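Long-range contacts in invasion protein INVA (PDB 2X4A), which is involved in invasion of intestinal epithelial cells and could help translocate the InvE protein, this chain being the C-terminal part of the inner-membrane export protein: residues Leu272-Thr277 against Glu307-Asp312; Val291-Val296 against Leu316-Ile321. All coordinates share one frame; numbering follows the deposited sequence.

Contact 1 of 2, residues Leu272-Thr277 against Glu307-Asp312; sequences LMDLIT and EGRFPD
R309 reaches back to helix 266-281 and puts one of its guanidinium nitrogens on the hydroxyl of T277. The bond from R309 NH2 to T277 OG1 is 3.0 Å long and nearly straight, 166° at the hydrogen, and the oxygen sits at the guanidinium edge, close to its plane. D274 OD1 lies at that edge too, 3.9 Å from R309 NH2; this is a long ion pair, with carboxylate and guanidinium nearly coplanar. From another direction, the terminal CE of M273 comes over one guanidinium face, and the arginine stem also passes it, with M273 CE 3.9 Å from R309 CB.

F310 packs against the arginine stem: the CG methylene of R309 stands over the centre of the F310 ring, while T277 OG1 meets the ring edge near F310 CZ at 3.6 Å. I276 CG2 packs obliquely on F310 CE2 at 3.7 Å, and M273 CE approaches the same ring carbon at 4.0 Å.

What sets T277 up is its own helix. With OG1 anti to the carbonyl carbon (chi1 -64°), the hydroxyl turns back along the helix and donates to M273 O at 2.6 Å. That carbonyl also accepts the backbone N of T277, the two donors arriving from opposite faces of its plane. T277 OG1 thus donates to M273 O and accepts from R309 NH2, which links the arginine to the helix backbone through the hydroxyl.

Further out, H287 meets the F310 ring, and M305 and I306 of helix 299-307 pack on M273 and I276. This is helix-to-loop packing in an alpha/beta fold: the connection from helix 299-307 to strand 314-317 closes onto helix 266-281 through the F310 ring and through R309 bonded to the T277 hydroxyl.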
loop_
_atom_site.group_PDB
_atom_site.type_symbol
_atom_site.label_atom_id
_atom_site.label_comp_id
_atom_site.label_asym_id
_atom_site.label_seq_id
_atom_site.Cartn_x
_atom_site.Cartn_y
_atom_site.Cartn_z
ATOM N N LEU A 272 19.544 4.874 -11.995
ATOM C CA LEU A 272 18.331 4.115 -11.981
ATOM C C LEU A 272 17.194 4.992 -11.400
ATOM O O LEU A 272 16.057 4.976 -11.895
ATOM C CB LEU A 272 18.534 2.841 -11.153
ATOM C CG LEU A 272 18.731 1.510 -11.912
ATOM C CD1 LEU A 272 19.556 1.613 -13.141
ATOM C CD2 LEU A 272 19.311 0.451 -10.992
ATOM N N MET A 273 17.511 5.796 -10.395
ATOM C CA MET A 273 16.468 6.573 -9.705
ATOM C C MET A 273 15.988 7.703 -10.573
ATOM O O MET A 273 14.794 8.075 -10.511
ATOM C CB MET A 273 16.923 7.117 -8.316
ATOM C CG MET A 273 17.046 6.043 -7.206
ATOM S SD MET A 273 15.518 5.153 -6.734
ATOM C CE MET A 273 14.418 6.515 -6.407
ATOM N N ASP A 274 16.899 8.258 -11.370
ATOM C CA ASP A 274 16.509 9.367 -12.245
ATOM C C ASP A 274 15.609 8.809 -13.353
ATOM O O ASP A 274 14.743 9.533 -13.855
ATOM C CB ASP A 274 17.707 10.118 -12.846
ATOM C CG ASP A 274 18.665 10.645 -11.816
ATOM O OD1 ASP A 274 18.243 10.874 -10.645
ATOM O OD2 ASP A 274 19.860 10.827 -12.197
ATOM N N LEU A 275 15.792 7.540 -13.726
ATOM C CA LEU A 275 15.008 6.946 -14.855
ATOM C C LEU A 275 13.546 6.655 -14.386
ATOM O O LEU A 275 12.554 6.992 -15.044
ATOM C CB LEU A 275 15.697 5.694 -15.418
ATOM C CG LEU A 275 14.983 4.827 -16.484
ATOM C CD1 LEU A 275 14.796 5.466 -17.844
ATOM C CD2 LEU A 275 15.638 3.398 -16.667
ATOM N N ILE A 276 13.464 6.019 -13.225
ATOM C CA ILE A 276 12.194 5.769 -12.547
ATOM C C ILE A 276 11.491 7.104 -12.304
ATOM O O ILE A 276 10.318 7.241 -12.616
ATOM C CB ILE A 276 12.463 5.074 -11.204
ATOM C CG1 ILE A 276 13.036 3.685 -11.459
ATOM C CG2 ILE A 276 11.190 5.073 -10.297
ATOM C CD1 ILE A 276 13.516 3.014 -10.158
ATOM N N THR A 277 12.219 8.077 -11.777
ATOM C CA THR A 277 11.613 9.331 -11.455
ATOM C C THR A 277 10.950 9.900 -12.670
ATOM O O THR A 277 9.796 10.300 -12.604
ATOM C CB THR A 277 12.612 10.353 -10.930
ATOM O OG1 THR A 277 13.139 9.876 -9.698
ATOM C CG2 THR A 277 11.957 11.656 -10.680
ATOM N N GLU A 307 11.829 3.086 -1.981
ATOM C CA GLU A 307 10.853 3.379 -0.909
ATOM C C GLU A 307 11.146 4.650 -0.175
ATOM O O GLU A 307 10.224 5.362 0.157
ATOM C CB GLU A 307 10.714 2.205 0.072
ATOM C CG GLU A 307 11.897 1.993 1.018
ATOM C CD GLU A 307 11.725 0.781 1.948
ATOM O OE1 GLU A 307 10.678 0.099 1.871
ATOM O OE2 GLU A 307 12.646 0.493 2.735
ATOM N N GLY A 308 12.409 4.958 0.077
ATOM C CA GLY A 308 12.782 6.260 0.659
ATOM C C GLY A 308 12.188 7.397 -0.148
ATOM O O GLY A 308 11.746 8.378 0.402
ATOM N N ARG A 309 12.122 7.258 -1.461
ATOM C CA ARG A 309 11.685 8.342 -2.303
ATOM C C ARG A 309 10.227 8.269 -2.788
ATOM O O ARG A 309 9.622 9.296 -3.091
ATOM C CB ARG A 309 12.631 8.448 -3.518
ATOM C CG ARG A 309 12.496 9.795 -4.241
ATOM C CD ARG A 309 13.819 10.438 -4.599
ATOM N NE ARG A 309 14.064 10.437 -6.050
ATOM C CZ ARG A 309 15.278 10.483 -6.595
ATOM N NH1 ARG A 309 16.353 10.510 -5.806
ATOM N NH2 ARG A 309 15.419 10.471 -7.921
ATOM N N PHE A 310 9.709 7.058 -2.946
ATOM C CA PHE A 310 8.351 6.824 -3.436
ATOM C C PHE A 310 7.699 5.823 -2.513
ATOM O O PHE A 310 7.466 4.683 -2.902
ATOM C CB PHE A 310 8.346 6.278 -4.870
ATOM C CG PHE A 310 9.015 7.171 -5.845
ATOM C CD1 PHE A 310 8.615 8.488 -5.979
ATOM C CD2 PHE A 310 10.080 6.712 -6.605
ATOM C CE1 PHE A 310 9.266 9.339 -6.874
ATOM C CE2 PHE A 310 10.733 7.535 -7.506
ATOM C CZ PHE A 310 10.336 8.852 -7.648
ATOM N N PRO A 311 7.371 6.256 -1.297
ATOM C CA PRO A 311 6.956 5.299 -0.288
ATOM C C PRO A 311 5.593 4.643 -0.586
ATOM O O PRO A 311 5.300 3.630 0.003
ATOM C CB PRO A 311 6.860 6.172 0.999
ATOM C CG PRO A 311 7.502 7.481 0.647
ATOM C CD PRO A 311 7.248 7.630 -0.795
ATOM N N ASP A 312 4.790 5.269 -1.443
ATOM C CA ASP A 312 3.466 4.778 -1.860
ATOM C C ASP A 312 3.546 3.678 -2.946
ATOM O O ASP A 312 2.580 3.031 -3.246
ATOM C CB ASP A 312 2.669 5.896 -2.578
ATOM C CG ASP A 312 2.197 6.990 -1.704
ATOM O OD1 ASP A 312 2.136 6.883 -0.453
ATOM O OD2 ASP A 312 1.834 8.010 -2.311
#

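Contact 2 of 2, residues Val291-Val296 against Leu316-Ile321; sequences VLLTSV and LSFGEI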
loop_
_atom_site.group_PDB
_atom_site.type_symbol
_atom_site.label_atom_id
_atom_site.label_comp_id
_atom_site.label_asym_id
_atom_site.label_seq_id
_atom_site.Cartn_x
_atom_site.Cartn_y
_atom_site.Cartn_z
ATOM N N VAL A 291 1.310 -0.011 -9.326
ATOM C CA VAL A 291 2.448 -0.807 -8.877
ATOM C C VAL A 291 3.506 -0.957 -9.988
ATOM O O VAL A 291 3.274 -0.639 -11.183
ATOM C CB VAL A 291 2.038 -2.185 -8.482
ATOM C CG1 VAL A 291 0.923 -2.105 -7.413
ATOM C CG2 VAL A 291 1.631 -2.990 -9.722
ATOM N N LEU A 292 4.694 -1.386 -9.570
ATOM C CA LEU A 292 5.778 -1.693 -10.459
ATOM C C LEU A 292 5.780 -3.206 -10.582
ATOM O O LEU A 292 5.564 -3.874 -9.607
ATOM C CB LEU A 292 7.080 -1.241 -9.849
ATOM C CG LEU A 292 7.878 -0.028 -10.304
ATOM C CD1 LEU A 292 7.220 1.263 -10.073
ATOM C CD2 LEU A 292 9.139 -0.112 -9.490
ATOM N N LEU A 293 5.981 -3.744 -11.777
ATOM C CA LEU A 293 6.211 -5.184 -11.970
ATOM C C LEU A 293 7.660 -5.485 -12.246
ATOM O O LEU A 293 8.285 -4.844 -13.111
ATOM C CB LEU A 293 5.479 -5.724 -13.187
ATOM C CG LEU A 293 3.993 -5.506 -13.270
ATOM C CD1 LEU A 293 3.454 -6.236 -14.505
ATOM C CD2 LEU A 293 3.368 -5.989 -12.035
ATOM N N THR A 294 8.156 -6.534 -11.609
ATOM C CA THR A 294 9.492 -6.983 -11.837
ATOM C C THR A 294 9.690 -8.469 -11.515
ATOM O O THR A 294 8.766 -9.161 -11.089
ATOM C CB THR A 294 10.454 -6.122 -11.006
ATOM O OG1 THR A 294 11.765 -6.285 -11.535
ATOM C CG2 THR A 294 10.411 -6.500 -9.544
ATOM N N SER A 295 10.893 -8.968 -11.753
ATOM C CA SER A 295 11.117 -10.388 -11.614
ATOM C C SER A 295 11.129 -10.798 -10.134
ATOM O O SER A 295 11.396 -9.985 -9.259
ATOM C CB SER A 295 12.412 -10.775 -12.289
ATOM O OG SER A 295 12.183 -10.906 -13.667
ATOM N N VAL A 296 10.820 -12.059 -9.867
ATOM C CA VAL A 296 10.702 -12.522 -8.480
ATOM C C VAL A 296 11.985 -12.222 -7.699
ATOM O O VAL A 296 11.911 -11.669 -6.603
ATOM C CB VAL A 296 10.304 -14.034 -8.392
ATOM C CG1 VAL A 296 11.154 -14.890 -9.374
ATOM C CG2 VAL A 296 10.466 -14.523 -7.028
ATOM N N LEU A 316 5.230 -5.451 -7.289
ATOM C CA LEU A 316 4.795 -6.823 -7.450
ATOM C C LEU A 316 5.774 -7.555 -8.386
ATOM O O LEU A 316 6.348 -6.938 -9.273
ATOM C CB LEU A 316 3.361 -6.877 -8.043
ATOM C CG LEU A 316 2.296 -6.074 -7.281
ATOM C CD1 LEU A 316 0.886 -6.388 -7.793
ATOM C CD2 LEU A 316 2.438 -6.364 -5.761
ATOM N N SER A 317 5.934 -8.852 -8.167
ATOM C CA SER A 317 6.678 -9.707 -9.053
ATOM C C SER A 317 5.781 -10.217 -10.167
ATOM O O SER A 317 4.576 -10.232 -10.042
ATOM C CB SER A 317 7.200 -10.937 -8.293
ATOM O OG SER A 317 6.520 -12.106 -8.732
ATOM N N PHE A 318 6.379 -10.675 -11.260
ATOM C CA PHE A 318 5.596 -11.232 -12.373
ATOM C C PHE A 318 4.910 -12.540 -11.969
ATOM O O PHE A 318 3.942 -12.949 -12.619
ATOM C CB PHE A 318 6.476 -11.536 -13.583
ATOM C CG PHE A 318 7.129 -10.356 -14.193
ATOM C CD1 PHE A 318 6.392 -9.428 -14.915
ATOM C CD2 PHE A 318 8.511 -10.194 -14.108
ATOM C CE1 PHE A 318 7.022 -8.297 -15.489
ATOM C CE2 PHE A 318 9.162 -9.071 -14.719
ATOM C CZ PHE A 318 8.425 -8.134 -15.388
ATOM N N GLY A 319 5.486 -13.240 -10.975
ATOM C CA GLY A 319 4.873 -14.455 -10.378
ATOM C C GLY A 319 3.567 -14.117 -9.671
ATOM O O GLY A 319 2.590 -14.822 -9.758
ATOM N N GLU A 320 3.533 -12.978 -9.020
ATOM C CA GLU A 320 2.365 -12.561 -8.308
ATOM C C GLU A 320 1.216 -12.131 -9.194
ATOM O O GLU A 320 0.085 -12.098 -8.733
ATOM C CB GLU A 320 2.758 -11.457 -7.350
ATOM C CG GLU A 320 3.660 -11.990 -6.233
ATOM C CD GLU A 320 4.333 -10.914 -5.432
ATOM O OE1 GLU A 320 4.017 -9.719 -5.636
ATOM O OE2 GLU A 320 5.215 -11.276 -4.626
ATOM N N ILE A 321 1.493 -11.800 -10.458
ATOM C CA ILE A 321 0.429 -11.534 -11.445
ATOM C C ILE A 321 0.235 -12.628 -12.528
ATOM O O ILE A 321 -0.614 -12.465 -13.399
ATOM C CB ILE A 321 0.608 -10.130 -12.159
ATOM C CG1 ILE A 321 1.847 -10.122 -13.085
ATOM C CG2 ILE A 321 0.721 -8.990 -11.124
ATOM C CD1 ILE A 321 1.739 -9.260 -14.291
#
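Strands 291-294 and 314-317 are the two parallel strands of a beta-alpha-beta unit, joined through helix 299-307, and the contact is their pairing plus the turn that follows. L316 N donates to L292 O at 2.8 Å, arriving almost in line with the carbonyl, and T294 N returns a bond to L316 O at 3.0 Å. The ladder runs one step past the strand end, where F318 N donates to T294 O at 2.8 Å from a position tilted out of the carbonyl plane.

On the sheet face that carries L293 and L316, L293 CD2 packs on L316 CB at 4.1 Å and V291 CG2 on L316 CD1. I321 comes back to this side after the turn, crossing L293 at about a right angle so that the two CD1 methyls meet. Helix 223-231 covers the cluster with I226, C227 and F230.

F318 folds back over the neighbouring strand: with CG anti to its carbonyl carbon (chi1 -63°), the ring lays one face over the L293-T294 peptide. F318 CE1 touches L293 CB at 3.8 Å, while S295 OG sits in plane at the ring edge, 3.7 Å from F318 CE2. On the other sheet face, I302 of helix 299-307 packs on T294.

S317 OG accepts E320 N at 3.1 Å, an ST motif that turns the chain as the strand ends, and E320 is held in turn by a salt bridge to R219. A parallel strand pair bridged by a helix is the beta-alpha-beta unit of an alpha/beta fold, here at one edge of the four-stranded parallel sheet.

How the contacts relate
Both contacts belong to the C-terminal alpha/beta part of the chain, with centres about 17 Å apart. Along the sequence their segments alternate: 272-277, then 291-296, then 307-312, then 316-321. Helix 266-281 leads to strand 291-294, helix 299-307 follows, and the loop of contact 1 runs straight on into strand 314-317 of contact 2. Contact 2 thus forms one edge of the four-stranded parallel sheet, while contact 1 fastens the loop before that edge strand to a helix. Helix 299-307 packs against residues of both, so it ties them together although the two contacts do not otherwise touch.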